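Local atomic coordinates of activator of Hsp90 ATPase homologue 1/2-like C-terminal domain-containing protein (Staphylococcus saprophyticus subsp. saprophyticus, PDB entry 3Q6A), a protein that is of unknown function but belongs to the AHA1 family, related in sequence to the Hsp90 ATPase activator, and has a Bet v 1-like fold. Residues Val11-Val16 / Ala86-Thr91. Residues are numbered along the deposited sequence; the frame is centred on the assembly and turned at random.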
loop_
_atom_site.group_PDB
_atom_site.type_symbol
_atom_site.label_atom_id
_atom_site.label_comp_id
_atom_site.label_asym_id
_atom_site.label_seq_id
_atom_site.Cartn_x
_atom_site.Cartn_y
_atom_site.Cartn_z
ATOM N N VAL D 11 13.825 -8.740 5.848
ATOM C CA VAL D 11 14.841 -8.500 6.876
ATOM C C VAL D 11 14.448 -9.357 8.069
ATOM O O VAL D 11 13.323 -9.826 8.138
ATOM C CB VAL D 11 14.911 -7.022 7.336
ATOM C CG1 VAL D 11 15.356 -6.132 6.193
ATOM C CG2 VAL D 11 13.573 -6.582 7.878
ATOM N N PRO D 12 15.384 -9.594 9.010
ATOM C CA PRO D 12 15.067 -10.414 10.184
ATOM C C PRO D 12 13.956 -9.804 11.041
ATOM O O PRO D 12 13.819 -8.588 11.125
ATOM C CB PRO D 12 16.399 -10.489 10.935
ATOM C CG PRO D 12 17.411 -10.371 9.836
ATOM C CD PRO D 12 16.813 -9.254 8.985
ATOM N N ARG D 13 13.189 -10.687 11.675
ATOM C CA ARG D 13 12.061 -10.333 12.526
ATOM C C ARG D 13 12.397 -9.300 13.595
ATOM O O ARG D 13 11.597 -8.396 13.854
ATOM C CB ARG D 13 11.510 -11.607 13.173
ATOM C CG ARG D 13 10.176 -11.438 13.846
ATOM C CD ARG D 13 9.664 -12.763 14.359
ATOM N NE ARG D 13 10.572 -13.349 15.337
ATOM C CZ ARG D 13 10.236 -14.333 16.166
ATOM N NH1 ARG D 13 9.008 -14.840 16.136
ATOM N NH2 ARG D 13 11.127 -14.811 17.020
ATOM N N GLU D 14 13.572 -9.430 14.210
ATOM C CA GLU D 14 13.994 -8.493 15.244
ATOM C C GLU D 14 14.065 -7.087 14.680
ATOM O O GLU D 14 13.628 -6.126 15.314
ATOM C CB GLU D 14 15.380 -8.858 15.806
ATOM C CG GLU D 14 15.474 -10.187 16.540
ATOM C CD GLU D 14 15.367 -11.380 15.614
ATOM O OE1 GLU D 14 15.694 -11.220 14.412
ATOM O OE2 GLU D 14 14.972 -12.473 16.093
ATOM N N THR D 15 14.613 -6.966 13.476
ATOM C CA THR D 15 14.762 -5.672 12.836
ATOM C C THR D 15 13.423 -5.005 12.533
ATOM O O THR D 15 13.292 -3.791 12.659
ATOM C CB THR D 15 15.549 -5.786 11.519
ATOM O OG1 THR D 15 16.854 -6.310 11.789
ATOM C CG2 THR D 15 15.687 -4.414 10.865
ATOM N N VAL D 16 12.440 -5.798 12.128
ATOM C CA VAL D 16 11.120 -5.251 11.825
ATOM C C VAL D 16 10.453 -4.817 13.136
ATOM O O VAL D 16 9.860 -3.746 13.215
ATOM C CB VAL D 16 10.225 -6.293 11.118
ATOM C CG1 VAL D 16 8.849 -5.684 10.829
ATOM C CG2 VAL D 16 10.886 -6.750 9.805
ATOM N N ALA D 86 12.434 -15.465 3.330
ATOM C CA ALA D 86 13.179 -14.272 2.973
ATOM C C ALA D 86 13.275 -13.238 4.083
ATOM O O ALA D 86 13.972 -12.222 3.956
ATOM C CB ALA D 86 12.581 -13.651 1.693
ATOM N N GLY D 87 12.586 -13.498 5.190
ATOM C CA GLY D 87 12.660 -12.563 6.287
ATOM C C GLY D 87 11.551 -12.609 7.316
ATOM O O GLY D 87 11.540 -13.453 8.214
ATOM N N THR D 88 10.601 -11.697 7.168
ATOM C CA THR D 88 9.509 -11.569 8.120
ATOM C C THR D 88 8.156 -11.323 7.462
ATOM O O THR D 88 8.073 -10.686 6.420
ATOM C CB THR D 88 9.768 -10.339 9.043
ATOM O OG1 THR D 88 11.037 -10.475 9.704
ATOM C CG2 THR D 88 8.629 -10.182 10.086
ATOM N N VAL D 89 7.097 -11.837 8.068
ATOM C CA VAL D 89 5.749 -11.538 7.594
ATOM C C VAL D 89 5.110 -10.769 8.737
ATOM O O VAL D 89 5.025 -11.279 9.851
ATOM C CB VAL D 89 4.914 -12.789 7.329
ATOM C CG1 VAL D 89 3.453 -12.406 7.104
ATOM C CG2 VAL D 89 5.466 -13.516 6.087
ATOM N N VAL D 90 4.681 -9.541 8.463
ATOM C CA VAL D 90 4.031 -8.726 9.482
ATOM C C VAL D 90 2.529 -8.871 9.270
ATOM O O VAL D 90 2.037 -8.796 8.141
ATOM C CB VAL D 90 4.402 -7.232 9.349
ATOM C CG1 VAL D 90 3.743 -6.426 10.489
ATOM C CG2 VAL D 90 5.905 -7.060 9.359
ATOM N N THR D 91 1.791 -9.095 10.345
ATOM C CA THR D 91 0.362 -9.237 10.226
ATOM C C THR D 91 -0.304 -8.213 11.115
ATOM O O THR D 91 -0.170 -8.284 12.334
ATOM C CB THR D 91 -0.105 -10.631 10.661
ATOM O OG1 THR D 91 0.586 -11.623 9.894
ATOM C CG2 THR D 91 -1.600 -10.786 10.430
HETATM O O HOH W 1 13.156 -13.277 10.969
#
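The flat group at the centre of this contact is the peptide carbonyl of Val11, met in its own plane by the hydroxyl of Thr88, while the CA of Gly87 packs against the same oxygen, 3.4 Å from Val11 O. Thr88 OG1 donates to Val11 O over 2.8 Å, with a C=O...donor angle of 149°. The threonine can reach it because OG1 stands anti to its own carbonyl carbon (chi1 -57°), which turns the hydroxyl toward the start of the helix and leaves CG2 anti to the backbone N. Arg13 N also lies close to this hydroxyl, but the angle is poor; the amide instead donates a hydrogen bond to a water 2.7 Å from Arg13 N, and that water donates in turn to Gly87 O. The direct bond thus holds the residue leading into the helix, which has Pro12 at its N-cap position, and the water bridge holds the first turn, against Gly87 and Thr88. At the backbone angles of Gly87 a CB would press on the carbonyl O of Ala86, and it would also collide with Val11 N. Deeper in, Val16 meets the strand with both branches: CG2 comes tip to tip with Thr88, 3.8 Å from Thr88 CB, and CG1, anti to the backbone N, crosses Val90 obliquely, with Val16 CG1 3.6 Å from Val90 CG2. The hydrogen bond and water bridge thus adjoin an apolar patch formed by Val16, Val90 and the carbon atoms of Thr88. The contact joins the start of helix 13-21 to strand 87-94, which pairs with strand 3-9 through backbone hydrogen bonds of Thr88 with Val9 and Val90 with Met7. Phe81 of strand 75-84 touches Arg13 and Val16, and the long helix 102-125 of this helix-grip fold packs on the contact, its Leu123 against Val11 and Val16 and its Leu116 against Val90.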